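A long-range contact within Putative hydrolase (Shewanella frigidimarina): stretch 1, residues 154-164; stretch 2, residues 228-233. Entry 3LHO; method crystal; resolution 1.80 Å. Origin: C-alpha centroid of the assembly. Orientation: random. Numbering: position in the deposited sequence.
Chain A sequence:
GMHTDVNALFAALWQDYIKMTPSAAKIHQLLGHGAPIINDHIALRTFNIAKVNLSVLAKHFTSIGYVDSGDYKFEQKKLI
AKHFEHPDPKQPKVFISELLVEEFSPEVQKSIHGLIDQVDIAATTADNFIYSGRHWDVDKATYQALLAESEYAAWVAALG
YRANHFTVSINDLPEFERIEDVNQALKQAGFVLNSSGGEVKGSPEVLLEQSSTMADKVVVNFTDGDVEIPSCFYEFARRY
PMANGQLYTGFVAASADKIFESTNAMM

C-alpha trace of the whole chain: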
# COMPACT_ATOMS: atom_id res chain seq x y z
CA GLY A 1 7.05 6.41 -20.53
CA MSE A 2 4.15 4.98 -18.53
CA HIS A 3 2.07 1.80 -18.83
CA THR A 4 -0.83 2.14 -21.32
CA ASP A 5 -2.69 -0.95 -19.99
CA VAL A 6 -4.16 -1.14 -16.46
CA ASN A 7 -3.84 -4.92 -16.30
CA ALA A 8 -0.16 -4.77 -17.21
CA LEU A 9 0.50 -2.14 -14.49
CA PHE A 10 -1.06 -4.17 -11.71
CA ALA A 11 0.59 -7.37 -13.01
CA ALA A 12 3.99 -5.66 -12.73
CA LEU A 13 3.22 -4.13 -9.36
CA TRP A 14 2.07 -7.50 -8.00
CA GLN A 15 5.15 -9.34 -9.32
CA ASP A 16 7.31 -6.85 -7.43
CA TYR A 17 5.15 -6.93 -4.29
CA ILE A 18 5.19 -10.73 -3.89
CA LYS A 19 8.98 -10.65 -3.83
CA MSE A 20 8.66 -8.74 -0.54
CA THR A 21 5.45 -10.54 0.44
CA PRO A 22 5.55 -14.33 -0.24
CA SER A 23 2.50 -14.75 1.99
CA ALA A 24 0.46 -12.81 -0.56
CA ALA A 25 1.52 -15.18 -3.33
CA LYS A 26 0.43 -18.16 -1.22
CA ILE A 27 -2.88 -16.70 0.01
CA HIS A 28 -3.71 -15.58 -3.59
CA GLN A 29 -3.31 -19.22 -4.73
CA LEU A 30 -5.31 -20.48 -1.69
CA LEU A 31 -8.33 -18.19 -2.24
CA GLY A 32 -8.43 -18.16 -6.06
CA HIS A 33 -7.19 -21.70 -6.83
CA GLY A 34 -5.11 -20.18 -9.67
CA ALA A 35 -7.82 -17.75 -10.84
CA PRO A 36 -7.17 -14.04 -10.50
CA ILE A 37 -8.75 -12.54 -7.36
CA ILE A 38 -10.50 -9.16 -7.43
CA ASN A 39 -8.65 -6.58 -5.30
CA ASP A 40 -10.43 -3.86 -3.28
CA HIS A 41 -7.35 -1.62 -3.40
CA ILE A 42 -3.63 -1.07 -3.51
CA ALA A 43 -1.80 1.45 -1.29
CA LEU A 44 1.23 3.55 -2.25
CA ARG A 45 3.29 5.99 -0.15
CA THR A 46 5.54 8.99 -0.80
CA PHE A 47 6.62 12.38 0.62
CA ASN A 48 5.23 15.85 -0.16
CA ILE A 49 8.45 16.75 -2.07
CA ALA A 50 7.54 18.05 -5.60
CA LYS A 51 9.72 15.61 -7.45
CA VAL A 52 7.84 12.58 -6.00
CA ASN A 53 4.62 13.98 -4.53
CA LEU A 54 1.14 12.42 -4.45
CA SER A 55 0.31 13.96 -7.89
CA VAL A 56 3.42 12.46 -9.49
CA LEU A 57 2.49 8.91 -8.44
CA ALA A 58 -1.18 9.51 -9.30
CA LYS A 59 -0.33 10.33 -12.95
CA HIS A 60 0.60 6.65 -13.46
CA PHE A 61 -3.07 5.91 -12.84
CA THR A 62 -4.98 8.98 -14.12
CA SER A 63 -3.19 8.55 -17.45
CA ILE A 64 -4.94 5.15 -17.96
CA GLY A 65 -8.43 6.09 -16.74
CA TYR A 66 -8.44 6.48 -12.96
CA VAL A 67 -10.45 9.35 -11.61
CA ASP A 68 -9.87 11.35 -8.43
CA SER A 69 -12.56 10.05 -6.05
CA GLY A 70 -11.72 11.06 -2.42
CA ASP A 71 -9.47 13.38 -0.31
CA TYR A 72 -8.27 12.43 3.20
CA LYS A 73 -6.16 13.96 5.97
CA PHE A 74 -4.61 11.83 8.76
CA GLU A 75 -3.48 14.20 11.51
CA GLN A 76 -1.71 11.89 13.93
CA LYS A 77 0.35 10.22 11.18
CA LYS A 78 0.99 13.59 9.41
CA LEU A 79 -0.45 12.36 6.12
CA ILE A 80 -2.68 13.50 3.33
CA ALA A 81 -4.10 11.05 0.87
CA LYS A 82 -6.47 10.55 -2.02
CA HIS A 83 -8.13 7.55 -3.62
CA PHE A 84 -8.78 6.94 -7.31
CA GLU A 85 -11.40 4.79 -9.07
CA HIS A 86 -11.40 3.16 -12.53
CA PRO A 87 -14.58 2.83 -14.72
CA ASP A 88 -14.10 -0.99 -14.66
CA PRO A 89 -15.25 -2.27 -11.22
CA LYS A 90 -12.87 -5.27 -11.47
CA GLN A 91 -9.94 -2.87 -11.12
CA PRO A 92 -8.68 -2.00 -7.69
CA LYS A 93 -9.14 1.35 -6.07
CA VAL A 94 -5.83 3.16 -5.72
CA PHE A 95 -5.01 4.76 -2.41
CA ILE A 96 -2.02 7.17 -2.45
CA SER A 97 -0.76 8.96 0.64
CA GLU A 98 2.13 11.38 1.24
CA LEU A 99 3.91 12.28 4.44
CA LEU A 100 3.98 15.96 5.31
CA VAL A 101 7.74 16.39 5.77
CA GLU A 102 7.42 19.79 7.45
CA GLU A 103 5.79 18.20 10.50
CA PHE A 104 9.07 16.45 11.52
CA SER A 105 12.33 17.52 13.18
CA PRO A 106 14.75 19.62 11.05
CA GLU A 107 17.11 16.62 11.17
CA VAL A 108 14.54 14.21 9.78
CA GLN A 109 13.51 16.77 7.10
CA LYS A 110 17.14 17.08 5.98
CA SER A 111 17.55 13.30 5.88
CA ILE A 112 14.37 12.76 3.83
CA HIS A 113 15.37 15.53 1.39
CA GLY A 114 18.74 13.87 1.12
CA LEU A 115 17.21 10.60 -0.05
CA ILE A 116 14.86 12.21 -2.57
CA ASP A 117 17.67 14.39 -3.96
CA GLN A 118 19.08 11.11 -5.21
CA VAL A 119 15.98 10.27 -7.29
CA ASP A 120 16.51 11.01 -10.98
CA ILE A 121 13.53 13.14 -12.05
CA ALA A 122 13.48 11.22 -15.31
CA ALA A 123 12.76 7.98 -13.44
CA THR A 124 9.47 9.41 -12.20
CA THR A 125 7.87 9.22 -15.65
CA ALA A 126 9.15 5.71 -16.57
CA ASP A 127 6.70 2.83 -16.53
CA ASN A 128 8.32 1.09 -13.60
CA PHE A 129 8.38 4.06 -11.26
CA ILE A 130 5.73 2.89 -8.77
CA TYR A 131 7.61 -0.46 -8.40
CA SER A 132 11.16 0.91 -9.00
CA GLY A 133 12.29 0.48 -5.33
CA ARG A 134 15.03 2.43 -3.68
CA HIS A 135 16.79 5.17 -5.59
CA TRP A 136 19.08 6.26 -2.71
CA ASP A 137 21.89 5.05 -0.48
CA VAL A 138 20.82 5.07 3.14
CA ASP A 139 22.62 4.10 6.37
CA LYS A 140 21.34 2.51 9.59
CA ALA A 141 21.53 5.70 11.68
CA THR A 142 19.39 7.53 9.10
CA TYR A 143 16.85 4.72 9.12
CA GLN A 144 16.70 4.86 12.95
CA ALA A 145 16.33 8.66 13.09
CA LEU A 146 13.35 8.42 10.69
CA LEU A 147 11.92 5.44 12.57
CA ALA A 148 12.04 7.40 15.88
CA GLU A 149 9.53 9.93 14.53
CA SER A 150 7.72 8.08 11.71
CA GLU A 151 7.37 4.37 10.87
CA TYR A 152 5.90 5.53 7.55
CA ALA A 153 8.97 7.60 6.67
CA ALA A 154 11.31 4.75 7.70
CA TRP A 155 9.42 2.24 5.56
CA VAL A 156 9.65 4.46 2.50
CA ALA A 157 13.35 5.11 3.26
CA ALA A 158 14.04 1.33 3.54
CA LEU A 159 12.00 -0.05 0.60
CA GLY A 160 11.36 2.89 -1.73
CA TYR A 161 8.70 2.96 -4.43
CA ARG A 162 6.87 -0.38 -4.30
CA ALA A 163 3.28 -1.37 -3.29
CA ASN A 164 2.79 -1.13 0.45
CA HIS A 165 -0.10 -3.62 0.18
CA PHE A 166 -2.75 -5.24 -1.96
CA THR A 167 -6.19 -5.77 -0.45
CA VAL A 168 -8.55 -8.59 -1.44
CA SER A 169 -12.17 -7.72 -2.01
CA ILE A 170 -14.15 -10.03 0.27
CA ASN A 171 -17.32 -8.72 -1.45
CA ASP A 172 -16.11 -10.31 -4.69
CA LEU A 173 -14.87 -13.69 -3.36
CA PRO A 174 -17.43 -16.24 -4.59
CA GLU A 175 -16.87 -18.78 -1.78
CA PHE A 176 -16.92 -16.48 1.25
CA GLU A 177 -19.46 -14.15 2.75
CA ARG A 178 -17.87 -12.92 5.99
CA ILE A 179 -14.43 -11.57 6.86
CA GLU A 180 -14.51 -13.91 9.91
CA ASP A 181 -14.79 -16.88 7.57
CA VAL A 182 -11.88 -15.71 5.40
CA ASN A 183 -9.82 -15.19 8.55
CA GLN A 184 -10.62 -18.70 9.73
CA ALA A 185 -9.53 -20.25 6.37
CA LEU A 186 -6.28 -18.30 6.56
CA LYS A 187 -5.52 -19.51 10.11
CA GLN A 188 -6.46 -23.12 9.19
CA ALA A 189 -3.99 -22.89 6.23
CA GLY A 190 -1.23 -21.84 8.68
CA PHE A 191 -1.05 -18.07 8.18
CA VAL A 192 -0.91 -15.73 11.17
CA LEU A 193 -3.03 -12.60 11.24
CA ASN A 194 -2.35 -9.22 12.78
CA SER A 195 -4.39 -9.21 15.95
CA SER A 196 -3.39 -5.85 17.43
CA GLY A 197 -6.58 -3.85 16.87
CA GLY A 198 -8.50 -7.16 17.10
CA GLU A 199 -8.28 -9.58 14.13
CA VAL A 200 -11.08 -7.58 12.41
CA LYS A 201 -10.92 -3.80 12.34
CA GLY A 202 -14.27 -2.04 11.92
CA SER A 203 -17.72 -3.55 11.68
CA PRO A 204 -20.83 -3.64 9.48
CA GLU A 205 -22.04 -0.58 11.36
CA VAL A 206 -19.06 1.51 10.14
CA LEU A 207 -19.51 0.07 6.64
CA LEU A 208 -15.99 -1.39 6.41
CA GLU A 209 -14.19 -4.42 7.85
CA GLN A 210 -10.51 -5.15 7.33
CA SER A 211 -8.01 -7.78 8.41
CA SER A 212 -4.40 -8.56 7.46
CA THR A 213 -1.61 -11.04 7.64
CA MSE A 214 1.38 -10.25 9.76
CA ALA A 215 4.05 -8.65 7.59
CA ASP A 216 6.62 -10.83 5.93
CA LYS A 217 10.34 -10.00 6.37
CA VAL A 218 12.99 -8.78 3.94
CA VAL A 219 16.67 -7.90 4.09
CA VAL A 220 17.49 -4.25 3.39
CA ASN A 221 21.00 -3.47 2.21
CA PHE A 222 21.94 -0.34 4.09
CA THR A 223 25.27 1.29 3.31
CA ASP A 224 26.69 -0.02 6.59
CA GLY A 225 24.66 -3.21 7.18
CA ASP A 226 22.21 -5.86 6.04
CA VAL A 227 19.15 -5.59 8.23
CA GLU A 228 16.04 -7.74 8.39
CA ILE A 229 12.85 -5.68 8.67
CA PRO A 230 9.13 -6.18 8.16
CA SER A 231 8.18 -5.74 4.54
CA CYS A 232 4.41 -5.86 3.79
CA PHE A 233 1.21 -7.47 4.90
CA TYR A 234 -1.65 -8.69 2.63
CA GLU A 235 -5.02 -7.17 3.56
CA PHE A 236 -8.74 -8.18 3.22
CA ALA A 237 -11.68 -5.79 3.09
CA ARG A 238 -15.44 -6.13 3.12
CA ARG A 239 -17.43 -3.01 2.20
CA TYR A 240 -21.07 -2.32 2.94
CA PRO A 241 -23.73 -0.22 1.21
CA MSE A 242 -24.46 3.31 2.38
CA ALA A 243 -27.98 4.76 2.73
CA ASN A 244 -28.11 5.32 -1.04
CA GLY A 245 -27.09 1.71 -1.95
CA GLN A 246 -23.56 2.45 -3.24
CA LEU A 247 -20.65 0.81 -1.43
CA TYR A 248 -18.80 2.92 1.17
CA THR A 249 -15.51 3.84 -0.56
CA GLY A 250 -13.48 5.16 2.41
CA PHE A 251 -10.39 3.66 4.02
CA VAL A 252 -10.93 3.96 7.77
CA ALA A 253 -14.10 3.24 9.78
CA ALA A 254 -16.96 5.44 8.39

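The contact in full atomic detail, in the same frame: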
# COMPACT_ATOMS: atom_id res chain seq x y z
N ALA A 154 10.23 5.78 7.69
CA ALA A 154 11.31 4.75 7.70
C ALA A 154 11.09 3.64 6.66
O ALA A 154 12.03 3.21 5.92
CB ALA A 154 11.43 4.14 9.12
N TRP A 155 9.83 3.23 6.53
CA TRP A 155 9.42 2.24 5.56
C TRP A 155 9.75 2.71 4.16
O TRP A 155 10.35 1.97 3.40
CB TRP A 155 7.92 1.90 5.67
CG TRP A 155 7.51 0.72 4.86
CD1 TRP A 155 7.45 -0.59 5.28
CD2 TRP A 155 7.11 0.72 3.47
NE1 TRP A 155 7.04 -1.40 4.24
CE2 TRP A 155 6.81 -0.62 3.13
CE3 TRP A 155 6.93 1.74 2.50
CZ2 TRP A 155 6.38 -0.98 1.84
CZ3 TRP A 155 6.49 1.39 1.24
CH2 TRP A 155 6.21 0.03 0.92
N VAL A 156 9.36 3.93 3.84
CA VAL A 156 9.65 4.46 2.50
C VAL A 156 11.16 4.57 2.31
O VAL A 156 11.68 4.18 1.26
CB VAL A 156 8.98 5.81 2.22
CG1 VAL A 156 9.44 6.29 0.86
CG2 VAL A 156 7.48 5.69 2.24
N ALA A 157 11.88 5.03 3.35
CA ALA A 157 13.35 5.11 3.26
C ALA A 157 13.98 3.74 3.01
O ALA A 157 14.94 3.61 2.18
CB ALA A 157 13.94 5.78 4.53
N ALA A 158 13.46 2.70 3.66
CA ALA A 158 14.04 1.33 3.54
C ALA A 158 13.70 0.62 2.23
O ALA A 158 14.54 -0.11 1.67
CB ALA A 158 13.66 0.42 4.74
N LEU A 159 12.48 0.79 1.74
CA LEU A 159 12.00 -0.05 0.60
C LEU A 159 11.72 0.72 -0.70
O LEU A 159 11.68 0.12 -1.79
CB LEU A 159 10.77 -0.84 1.06
CG LEU A 159 11.13 -1.98 2.05
CD1 LEU A 159 9.91 -2.47 2.74
CD2 LEU A 159 11.86 -3.13 1.36
N GLY A 160 11.58 2.03 -0.58
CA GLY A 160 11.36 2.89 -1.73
C GLY A 160 9.97 2.78 -2.34
O GLY A 160 8.94 2.69 -1.63
N TYR A 161 9.93 2.87 -3.66
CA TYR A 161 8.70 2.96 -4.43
C TYR A 161 8.27 1.58 -4.87
O TYR A 161 8.76 1.05 -5.87
CB TYR A 161 8.83 3.97 -5.59
CG TYR A 161 8.88 5.35 -5.02
CD1 TYR A 161 7.76 5.91 -4.46
CD2 TYR A 161 10.09 6.04 -4.89
CE1 TYR A 161 7.79 7.12 -3.89
CE2 TYR A 161 10.13 7.29 -4.24
CZ TYR A 161 8.99 7.81 -3.78
OH TYR A 161 9.04 9.03 -3.12
N ARG A 162 7.38 0.99 -4.09
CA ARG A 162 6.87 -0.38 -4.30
C ARG A 162 5.51 -0.42 -3.61
O ARG A 162 5.21 0.43 -2.76
CB ARG A 162 7.80 -1.46 -3.69
CG ARG A 162 9.24 -1.33 -3.99
CD ARG A 162 10.10 -2.36 -3.29
NE ARG A 162 9.95 -3.69 -3.86
CZ ARG A 162 10.73 -4.74 -3.57
NH1 ARG A 162 11.75 -4.64 -2.74
NH2 ARG A 162 10.46 -5.92 -4.12
N ALA A 163 4.63 -1.35 -3.98
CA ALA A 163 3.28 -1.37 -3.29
C ALA A 163 3.48 -1.62 -1.82
O ALA A 163 4.27 -2.47 -1.43
CB ALA A 163 2.35 -2.47 -3.90
N ASN A 164 2.78 -0.85 -0.97
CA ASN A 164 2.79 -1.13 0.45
C ASN A 164 1.90 -2.32 0.77
O ASN A 164 2.26 -3.15 1.60
CB ASN A 164 2.33 0.08 1.26
CG ASN A 164 2.25 -0.21 2.79
OD1 ASN A 164 1.19 -0.50 3.31
ND2 ASN A 164 3.39 -0.15 3.49
N GLU A 228 17.36 -7.18 8.60
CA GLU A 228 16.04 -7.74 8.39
C GLU A 228 14.92 -6.89 9.00
O GLU A 228 14.93 -6.58 10.18
CB GLU A 228 16.04 -9.16 8.95
CG GLU A 228 14.98 -10.03 8.45
CD GLU A 228 15.23 -11.48 8.86
OE1 GLU A 228 16.14 -12.12 8.32
OE2 GLU A 228 14.55 -11.93 9.77
N ILE A 229 13.96 -6.47 8.18
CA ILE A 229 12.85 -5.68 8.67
C ILE A 229 11.52 -6.23 8.13
O ILE A 229 11.49 -6.95 7.12
CB ILE A 229 13.01 -4.14 8.28
CG1 ILE A 229 12.78 -3.92 6.78
CG2 ILE A 229 14.40 -3.58 8.77
CD1 ILE A 229 12.51 -2.46 6.38
N PRO A 230 10.42 -5.88 8.77
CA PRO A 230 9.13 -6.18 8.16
C PRO A 230 8.95 -5.52 6.81
O PRO A 230 9.33 -4.35 6.60
CB PRO A 230 8.12 -5.59 9.15
CG PRO A 230 8.88 -5.44 10.44
CD PRO A 230 10.24 -5.08 10.01
N SER A 231 8.37 -6.26 5.89
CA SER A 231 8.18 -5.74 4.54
C SER A 231 6.72 -5.30 4.43
O SER A 231 6.39 -4.16 4.79
CB SER A 231 8.59 -6.79 3.49
OG SER A 231 7.94 -8.03 3.75
N CYS A 232 5.85 -6.18 3.97
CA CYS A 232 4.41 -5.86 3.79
C CYS A 232 3.52 -6.95 4.33
O CYS A 232 3.91 -8.13 4.36
CB CYS A 232 4.08 -5.77 2.31
SG CYS A 232 5.16 -4.70 1.31
N PHE A 233 2.31 -6.56 4.74
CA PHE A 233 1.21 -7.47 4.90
C PHE A 233 0.32 -7.51 3.62
O PHE A 233 0.46 -6.68 2.73
CB PHE A 233 0.34 -7.07 6.11
CG PHE A 233 -0.14 -5.65 6.10
CD1 PHE A 233 -1.17 -5.26 5.25
CD2 PHE A 233 0.41 -4.71 6.96
CE1 PHE A 233 -1.62 -3.93 5.22
CE2 PHE A 233 -0.04 -3.40 6.97
CZ PHE A 233 -1.07 -3.01 6.09
O HOH W 1 2.06 -3.67 4.23

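The contact turns on the edge of one indole ring. W155 reaches stretch 2 with the edge of its indole, and that edge carries the one direct hydrogen bond between the stretches: W155 NE1 donates to S231 O at 2.9 Å, with an N-H...O angle of 163°. The near-linear angle supports a well-formed bond, and S231 O lies near the ring plane, where the N-H of an indole points. The CA-to-CB bond of W155 is directed sideways, yet chi1 of -170° (t) and chi2 of 93° bring the end of the side chain nearer to stretch 2. Tryptophan suits this place because it combines a large apolar surface with a single donor.

The same edge meets sulfur. C232 SG is 4.0 Å from W155 CZ2 and 5.4 Å from the centroid of the six-membered ring, 84° off the ring normal, so this is a sulfur-aromatic contact at the edge and not over a face. Cysteine, with chi1 of -51° (m), offers a compact, polarizable group. C232 SG also lies 3.6 Å from A163 O. C232 CB is 3.3 Å from N164 O, so one small side chain packs against both the indole and the backbone that closes stretch 1. C232 and N164 have the largest areas covered by the opposing stretch, 52 and 54 Å², and their CA atoms, 6.0 Å apart, form the closest pair in the backbone register.

Farther up the helix, the contact is apolar. Helix 154-159 and strand 228-230 run at 130° between their N-to-C directions, with axes 10.6 Å apart at closest approach; side chains therefore fill the gap. A158 and L159 both direct their CA-to-CB bonds toward stretch 2, and I229 directs its own toward stretch 1. With chi1 of 72° (p) and chi2 of 163° (t), I229 extends CD1 to 3.5 Å from A158 CB. The small alanine leaves room for the isoleucine tip to come close to the helix. L159 CD1 is 4.5 Å from I229 CD1 and 4.1 Å from S231 CA, so the leucine packs against both side chain and backbone. All three of these apolar residues are buried.

The helix ends just beyond L159. G160 N still bonds to V156 O at 2.8 Å, but G160 itself leaves helical geometry with phi/psi of 72/-142°, a positive phi that by itself favours glycine. G160, Y161 and R162 make no contact with stretch 2; the contact resumes at A163 and N164.

There a water completes the polar link. Water 1 donates to N164 O at 2.7 Å and accepts from F233 N at 2.9 Å, bridging the two backbones. Nearby, F233 CZ lies 4.4 Å from N164 OD1. In all, 330 Å² is buried, both sides summed: a modest area in which one direct hydrogen bond and one water bridge accompany close apolar packing.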